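Local atomic coordinates of rifin (Plasmodium falciparum, PDB entry 7JZI), a protein that is a variant surface antigen of the malaria parasite, probably displayed on infected red blood cells, where members of its family engage host immune receptors. Residues T65-V70 with V99-A104; H22-V27 with N45-N50; S51-V56 with E114-S119. All coordinates share one frame; numbering follows the deposited sequence.

Contact 1 of 3, residues T65-V70 with V99-A104; sequences TEMNEV and VKQKDA. With PT (platinum (II) ion), chain E.
Gln101 faces both Met67 and Asn68 where two helices of this all-helical domain, a piece of the rifin that probably corresponds to its second variable region, meet near their ends: the last turn of helix 56-70 and the first of helix 101-127. The nearest CA atoms, those of Asn68 and Gln101, are 9.0 Å apart, a gap that side chains must bridge.

Met67 meets the glutamine by van der Waals contact, its sulfur beside the amide carbon (Met67 SD to Gln101 CD 4.0 Å), and the two side chains cross obliquely. Gln101 gets there as a fully stretched chain, CG anti to the backbone N (chi1 180°) and straight again at chi2, which carries its amide across the gap.

The two amide groups adjoin, Asn68 ND2 3.5 Å from Gln101 CD, with their planes turned 79° apart. Arg85 of helix 84-88 touches Met67, Asn68 and Gln101 alike, and an aromatic side chain of the other protein chain packs on Gln101, so this junction also borders the interface of the assembly.

Metal coordination lies beyond the junction, at the start of helix 101-127. Lys100 is the N-cap residue, and its O accepts from Ala104 N at 3.1 Å. Lys100 and Met98 bind the platinum ion, probably a heavy-atom additive of the crystal rather than a natural cofactor; Lys100 NZ lies 2.3 Å from it.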
# COMPACT_ATOMS: atom_id res chain seq x y z
N THR B 65 0.19 2.29 -6.91
CA THR B 65 -0.78 3.37 -7.09
C THR B 65 -2.17 2.87 -6.75
O THR B 65 -2.82 3.40 -5.83
CB THR B 65 -0.75 3.90 -8.53
OG1 THR B 65 -1.63 3.13 -9.36
CG2 THR B 65 0.65 3.87 -9.10
N GLU B 66 -2.59 1.78 -7.39
CA GLU B 66 -3.93 1.28 -7.12
C GLU B 66 -4.12 0.96 -5.65
O GLU B 66 -5.10 1.41 -5.04
CB GLU B 66 -4.21 0.03 -7.95
CG GLU B 66 -5.63 -0.46 -7.80
CD GLU B 66 -6.26 -0.79 -9.13
OE1 GLU B 66 -5.50 -0.83 -10.12
OE2 GLU B 66 -7.49 -1.04 -9.18
N MET B 67 -3.14 0.29 -5.04
CA MET B 67 -3.33 -0.10 -3.64
C MET B 67 -3.50 1.13 -2.77
O MET B 67 -4.43 1.17 -1.95
CB MET B 67 -2.16 -0.96 -3.17
CG MET B 67 -2.49 -1.83 -1.96
SD MET B 67 -1.17 -2.94 -1.41
CE MET B 67 -0.54 -3.52 -2.98
N ASN B 68 -2.72 2.16 -3.06
CA ASN B 68 -2.80 3.41 -2.28
C ASN B 68 -4.24 3.93 -2.40
O ASN B 68 -4.80 4.29 -1.36
CB ASN B 68 -1.73 4.42 -2.69
CG ASN B 68 -0.35 4.04 -2.21
OD1 ASN B 68 0.63 4.69 -2.56
ND2 ASN B 68 -0.26 2.99 -1.41
N GLU B 69 -4.82 3.97 -3.61
CA GLU B 69 -6.16 4.51 -3.75
C GLU B 69 -7.19 3.65 -3.03
O GLU B 69 -8.13 4.18 -2.43
CB GLU B 69 -6.56 4.64 -5.22
CG GLU B 69 -7.86 5.40 -5.38
CD GLU B 69 -8.48 5.26 -6.75
OE1 GLU B 69 -7.72 5.06 -7.72
OE2 GLU B 69 -9.72 5.34 -6.87
N VAL B 70 -7.04 2.32 -3.07
CA VAL B 70 -8.14 1.48 -2.61
C VAL B 70 -8.01 1.12 -1.14
O VAL B 70 -8.97 0.59 -0.56
CB VAL B 70 -8.28 0.19 -3.43
CG1 VAL B 70 -8.98 0.46 -4.77
CG2 VAL B 70 -6.95 -0.50 -3.62
N VAL B 99 9.17 2.12 5.80
CA VAL B 99 9.41 1.15 4.75
C VAL B 99 8.43 1.46 3.63
O VAL B 99 7.22 1.40 3.83
CB VAL B 99 9.27 -0.30 5.25
CG1 VAL B 99 8.00 -0.46 6.07
CG2 VAL B 99 9.28 -1.26 4.06
N LYS B 100 8.96 1.83 2.46
CA LYS B 100 8.08 2.28 1.39
C LYS B 100 7.35 1.10 0.75
O LYS B 100 7.92 0.03 0.54
CB LYS B 100 8.88 3.02 0.31
CG LYS B 100 9.62 4.26 0.80
CD LYS B 100 8.62 5.37 1.11
CE LYS B 100 9.09 6.32 2.20
NZ LYS B 100 8.05 7.35 2.46
N GLN B 101 6.06 1.29 0.48
CA GLN B 101 5.26 0.17 -0.07
C GLN B 101 5.84 -0.24 -1.41
O GLN B 101 6.06 -1.44 -1.61
CB GLN B 101 3.79 0.60 -0.16
CG GLN B 101 2.86 -0.46 -0.72
CD GLN B 101 1.45 0.05 -0.66
OE1 GLN B 101 0.68 -0.06 -1.60
NE2 GLN B 101 1.11 0.67 0.46
N LYS B 102 6.09 0.72 -2.30
CA LYS B 102 6.57 0.35 -3.62
C LYS B 102 7.85 -0.46 -3.53
O LYS B 102 8.04 -1.40 -4.31
CB LYS B 102 6.77 1.62 -4.47
CG LYS B 102 7.43 1.45 -5.84
CD LYS B 102 8.93 1.68 -5.79
CE LYS B 102 9.51 1.68 -7.19
NZ LYS B 102 9.87 0.32 -7.66
N ASP B 103 8.71 -0.15 -2.56
CA ASP B 103 9.93 -0.92 -2.41
C ASP B 103 9.63 -2.35 -1.96
O ASP B 103 10.23 -3.30 -2.47
CB ASP B 103 10.88 -0.23 -1.44
CG ASP B 103 11.68 0.88 -2.09
OD1 ASP B 103 11.83 0.86 -3.34
OD2 ASP B 103 12.15 1.78 -1.37
N ALA B 104 8.68 -2.51 -1.04
CA ALA B 104 8.30 -3.85 -0.60
C ALA B 104 7.68 -4.65 -1.73
O ALA B 104 7.96 -5.85 -1.89
CB ALA B 104 7.34 -3.76 0.59
PT PT E . 9.59 7.84 4.05

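Contact 2 of 3, residues H22-V27 with N45-N50; sequences HGMKIV and NSFVQN. Unlike the reference sequence in segment 45-50: Gln49 (reference Asn).
Within segments 22-27 and 45-50 the nearest CA atoms are those of Met24 and Val48, 8.4 Å apart, and this spacing is filled largely by one long side chain.

That side chain is Met24. It leaves helix 8-33 in an extended form, CG anti to the backbone N (chi1 -157°) and SD anti to CA, and so spans most of the gap before it bends at chi3. The bend places the methyl against the backbone of the opposing helix: Met24 CE is 3.5 Å from Val48 CA and 4.0 Å from Val48 CB, so the thioether ends against main chain as much as against the valine branch.

One bond before the methyl, the sulfur meets Phe47. Met24 SD lies 4.0 Å from Phe47 CE2 and 4.9 Å from the ring centroid, approaching at 50° from the ring normal. This is a Met-aromatic contact of oblique geometry, in which the methionine and the phenylalanine reach out from facing helices and overlap side by side. It joins the short helix 43-50 to the long helix 8-33 of the helical domain, with no hydrogen bond between the two segments.

Phe47 is buried because other parts of the fold cover it. Val56 and Leu59 of helix 56-70 pack on its ring, and the imidazole of His52 meets it with the ring planes at about 90°. On the neighbouring turn of helix 8-33, Val27 leans on Ala116 of helix 101-127.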
# COMPACT_ATOMS: atom_id res chain seq x y z
N HIS B 22 6.85 -21.74 -18.73
CA HIS B 22 7.01 -22.19 -17.36
C HIS B 22 7.47 -21.07 -16.44
O HIS B 22 7.12 -21.09 -15.26
CB HIS B 22 7.85 -23.47 -17.33
CG HIS B 22 8.05 -24.05 -15.96
ND1 HIS B 22 7.38 -23.61 -14.84
CD2 HIS B 22 8.69 -25.17 -15.57
CE1 HIS B 22 7.73 -24.33 -13.80
NE2 HIS B 22 8.52 -25.29 -14.22
N GLY B 23 8.33 -20.15 -16.89
CA GLY B 23 8.74 -19.07 -16.01
C GLY B 23 7.58 -18.19 -15.56
O GLY B 23 7.66 -17.58 -14.49
N MET B 24 6.52 -18.08 -16.37
CA MET B 24 5.39 -17.26 -15.93
C MET B 24 4.53 -17.88 -14.82
O MET B 24 3.91 -17.12 -14.06
CB MET B 24 4.51 -16.87 -17.11
CG MET B 24 3.71 -15.60 -16.79
SD MET B 24 2.89 -14.81 -18.17
CE MET B 24 1.20 -15.17 -17.73
N LYS B 25 4.38 -19.21 -14.77
CA LYS B 25 3.44 -19.80 -13.80
C LYS B 25 3.82 -19.52 -12.34
O LYS B 25 2.96 -19.12 -11.53
CB LYS B 25 3.29 -21.30 -14.05
CG LYS B 25 3.34 -21.68 -15.52
CD LYS B 25 2.60 -22.98 -15.75
CE LYS B 25 2.76 -23.44 -17.16
NZ LYS B 25 3.96 -24.25 -17.35
N ILE B 26 5.08 -19.75 -11.97
CA ILE B 26 5.49 -19.46 -10.60
C ILE B 26 5.22 -17.99 -10.25
O ILE B 26 4.81 -17.67 -9.12
CB ILE B 26 6.96 -19.89 -10.38
CG1 ILE B 26 7.96 -19.19 -11.31
CG2 ILE B 26 7.15 -21.43 -10.44
CD1 ILE B 26 9.41 -19.81 -11.13
N VAL B 27 5.41 -17.08 -11.19
CA VAL B 27 5.16 -15.69 -10.81
C VAL B 27 3.67 -15.36 -10.82
O VAL B 27 3.25 -14.44 -10.11
CB VAL B 27 5.96 -14.70 -11.68
CG1 VAL B 27 7.47 -15.01 -11.67
CG2 VAL B 27 5.45 -14.64 -13.10
N ASN B 45 -5.31 -9.73 -15.05
CA ASN B 45 -5.77 -10.49 -16.23
C ASN B 45 -4.95 -10.00 -17.41
O ASN B 45 -4.57 -10.82 -18.25
CB ASN B 45 -7.28 -10.37 -16.41
CG ASN B 45 -8.06 -11.25 -15.46
OD1 ASN B 45 -7.53 -12.23 -14.93
ND2 ASN B 45 -9.32 -10.92 -15.24
N SER B 46 -4.67 -8.70 -17.46
CA SER B 46 -3.96 -8.18 -18.65
C SER B 46 -2.59 -8.83 -18.73
O SER B 46 -2.20 -9.24 -19.83
CB SER B 46 -3.84 -6.69 -18.61
OG SER B 46 -2.64 -6.29 -17.97
N PHE B 47 -1.90 -8.93 -17.60
CA PHE B 47 -0.51 -9.46 -17.64
C PHE B 47 -0.58 -10.90 -18.12
O PHE B 47 0.24 -11.31 -18.96
CB PHE B 47 0.12 -9.44 -16.25
CG PHE B 47 1.55 -9.90 -16.20
CD1 PHE B 47 2.58 -9.02 -16.50
CD2 PHE B 47 1.86 -11.20 -15.85
CE1 PHE B 47 3.90 -9.44 -16.45
CE2 PHE B 47 3.18 -11.62 -15.80
CZ PHE B 47 4.19 -10.74 -16.10
N VAL B 48 -1.55 -11.65 -17.60
CA VAL B 48 -1.59 -13.09 -17.96
C VAL B 48 -1.85 -13.23 -19.46
O VAL B 48 -1.21 -14.09 -20.08
CB VAL B 48 -2.53 -13.92 -17.07
CG1 VAL B 48 -2.24 -13.70 -15.60
CG2 VAL B 48 -4.00 -13.71 -17.37
N GLN B 49 -2.74 -12.41 -20.02
CA GLN B 49 -3.01 -12.46 -21.49
C GLN B 49 -1.80 -12.02 -22.32
O GLN B 49 -1.59 -12.61 -23.38
CB GLN B 49 -4.31 -11.74 -21.86
CG GLN B 49 -5.54 -12.42 -21.28
CD GLN B 49 -6.82 -11.88 -21.87
OE1 GLN B 49 -6.81 -11.04 -22.77
NE2 GLN B 49 -7.95 -12.36 -21.36
N ASN B 50 -1.04 -11.02 -21.87
CA ASN B 50 0.05 -10.49 -22.74
C ASN B 50 1.41 -11.18 -22.51
O ASN B 50 2.33 -10.85 -23.28
CB ASN B 50 0.09 -8.96 -22.73
CG ASN B 50 -1.17 -8.34 -23.30
OD1 ASN B 50 -2.09 -9.05 -23.69
ND2 ASN B 50 -1.20 -7.02 -23.36

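Contact 3 of 3, residues S51-V56 with E114-S119; sequences SHYTEV and EKATQS
Tyr53 brings its ring up to Ala116, the step by which the link between helices 43-50 and 56-70 rests on the long helix 101-127 of the helical domain. The tyrosine belongs to a short 3-10 turn, residues 53-54, in that link.

From CA the bond to CB heads for helix 101-127. CG then sits between the backbone N and the carbonyl carbon (chi1 79°), and the ring continues toward the helix. Along one side of the ring the contact tightens outward: Tyr53 CD1 is 3.9 Å from Ala116 CB, and Tyr53 CE1 is 3.6 Å from the same methyl, which approaches the ring obliquely. At the tip, Tyr53 OH passes by the helix backbone, 4.2 Å from Thr117 CA, and makes no hydrogen bond to this segment. Met24 of helix 8-33 and Ala120 also touch the tyrosine, so it packs against both helix 8-33 and helix 101-127.

Thr117, beside the tyrosine hydroxyl, turns its own hydroxyl back along its helix. Glu114 O accepts from both Gln118 N and Thr117 OG1, on the same face of its plane; Thr117 OG1 is 3.1 Å away, at 109° to the C=O bond.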
# COMPACT_ATOMS: atom_id res chain seq x y z
N SER B 51 1.55 -12.09 -21.54
CA SER B 51 2.81 -12.88 -21.33
C SER B 51 3.97 -12.00 -20.85
O SER B 51 3.75 -11.33 -19.84
CB SER B 51 3.17 -13.69 -22.55
OG SER B 51 4.19 -14.63 -22.25
N HIS B 52 5.16 -12.08 -21.47
CA HIS B 52 6.27 -11.16 -21.14
C HIS B 52 6.54 -11.10 -19.63
O HIS B 52 6.62 -10.02 -19.02
CB HIS B 52 6.03 -9.77 -21.73
CG HIS B 52 4.82 -9.06 -21.21
ND1 HIS B 52 3.72 -8.78 -22.00
CD2 HIS B 52 4.54 -8.54 -19.99
CE1 HIS B 52 2.81 -8.14 -21.28
NE2 HIS B 52 3.28 -7.98 -20.06
N TYR B 53 6.75 -12.28 -19.03
CA TYR B 53 6.78 -12.42 -17.57
C TYR B 53 7.79 -11.48 -16.90
O TYR B 53 7.46 -10.84 -15.89
CB TYR B 53 6.95 -13.91 -17.24
CG TYR B 53 8.33 -14.50 -17.34
CD1 TYR B 53 9.22 -14.43 -16.28
CD2 TYR B 53 8.77 -15.11 -18.52
CE1 TYR B 53 10.49 -14.97 -16.39
CE2 TYR B 53 10.02 -15.65 -18.63
CZ TYR B 53 10.88 -15.59 -17.56
OH TYR B 53 12.13 -16.14 -17.68
N THR B 54 8.98 -11.28 -17.49
CA THR B 54 10.00 -10.49 -16.81
C THR B 54 9.70 -9.00 -16.84
O THR B 54 10.54 -8.21 -16.40
CB THR B 54 11.41 -10.77 -17.36
OG1 THR B 54 12.33 -9.75 -16.90
CG2 THR B 54 11.50 -11.07 -18.90
N GLU B 55 8.52 -8.59 -17.31
CA GLU B 55 8.04 -7.24 -17.05
C GLU B 55 7.36 -7.11 -15.69
O GLU B 55 6.68 -6.11 -15.49
CB GLU B 55 7.08 -6.80 -18.16
CG GLU B 55 7.59 -6.99 -19.59
CD GLU B 55 6.81 -6.17 -20.59
OE1 GLU B 55 5.60 -5.95 -20.39
OE2 GLU B 55 7.41 -5.76 -21.61
N VAL B 56 7.51 -8.09 -14.79
CA VAL B 56 6.74 -8.06 -13.54
C VAL B 56 7.07 -6.84 -12.68
O VAL B 56 6.18 -6.31 -11.99
CB VAL B 56 6.95 -9.35 -12.72
CG1 VAL B 56 6.05 -10.45 -13.22
CG2 VAL B 56 8.40 -9.77 -12.78
N GLU B 114 13.44 -13.57 -9.98
CA GLU B 114 14.65 -14.38 -10.02
C GLU B 114 14.34 -15.85 -9.75
O GLU B 114 14.98 -16.73 -10.34
CB GLU B 114 15.70 -13.82 -9.06
CG GLU B 114 15.86 -12.31 -9.27
CD GLU B 114 17.30 -11.86 -9.52
OE1 GLU B 114 18.20 -12.73 -9.57
OE2 GLU B 114 17.53 -10.64 -9.72
N LYS B 115 13.30 -16.12 -8.95
CA LYS B 115 12.60 -17.40 -8.97
C LYS B 115 12.37 -17.86 -10.40
O LYS B 115 12.81 -18.94 -10.80
CB LYS B 115 11.27 -17.18 -8.23
CG LYS B 115 10.30 -18.33 -8.15
CD LYS B 115 10.85 -19.60 -7.57
CE LYS B 115 10.44 -19.65 -6.10
NZ LYS B 115 9.89 -20.99 -5.72
N ALA B 116 11.70 -17.02 -11.19
CA ALA B 116 11.29 -17.41 -12.53
C ALA B 116 12.47 -17.60 -13.46
O ALA B 116 12.49 -18.55 -14.26
CB ALA B 116 10.33 -16.37 -13.12
N THR B 117 13.46 -16.71 -13.40
CA THR B 117 14.61 -16.83 -14.30
C THR B 117 15.41 -18.09 -14.00
O THR B 117 15.76 -18.83 -14.93
CB THR B 117 15.50 -15.59 -14.22
OG1 THR B 117 16.13 -15.54 -12.93
CG2 THR B 117 14.71 -14.32 -14.52
N GLN B 118 15.69 -18.39 -12.73
CA GLN B 118 16.52 -19.56 -12.59
C GLN B 118 15.68 -20.82 -12.74
O GLN B 118 16.21 -21.88 -13.10
CB GLN B 118 17.21 -19.63 -11.21
CG GLN B 118 17.89 -21.00 -11.09
CD GLN B 118 17.83 -21.66 -9.73
OE1 GLN B 118 16.90 -21.43 -8.95
NE2 GLN B 118 18.76 -22.57 -9.49
N SER B 119 14.35 -20.73 -12.62
CA SER B 119 13.59 -21.92 -12.95
C SER B 119 13.53 -22.12 -14.46
O SER B 119 13.57 -23.25 -14.94
CB SER B 119 12.19 -21.84 -12.33
OG SER B 119 11.48 -23.04 -12.54

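In the fold
Contacts 2 and 3 are neighbours, their centres about 9 Å apart, and they touch directly: the Phe47 ring packs on the backbone O of Tyr53, while Gly23 and Ile26 lie against Ala116. Together they gather helices 8-33, 43-50 and 101-127 and the link leading into helix 56-70. Contact 1 lies on the opposite side of the chain's centre, its own centre about 21 Å from that of contact 2 and 22 Å from that of contact 3. Along the chain, contact 2 closes first; contact 3 then spans the stretch within which contact 1 is made. Helix 101-127 thus connects contact 3 with contact 1, where Gln101 also packs on another protein chain.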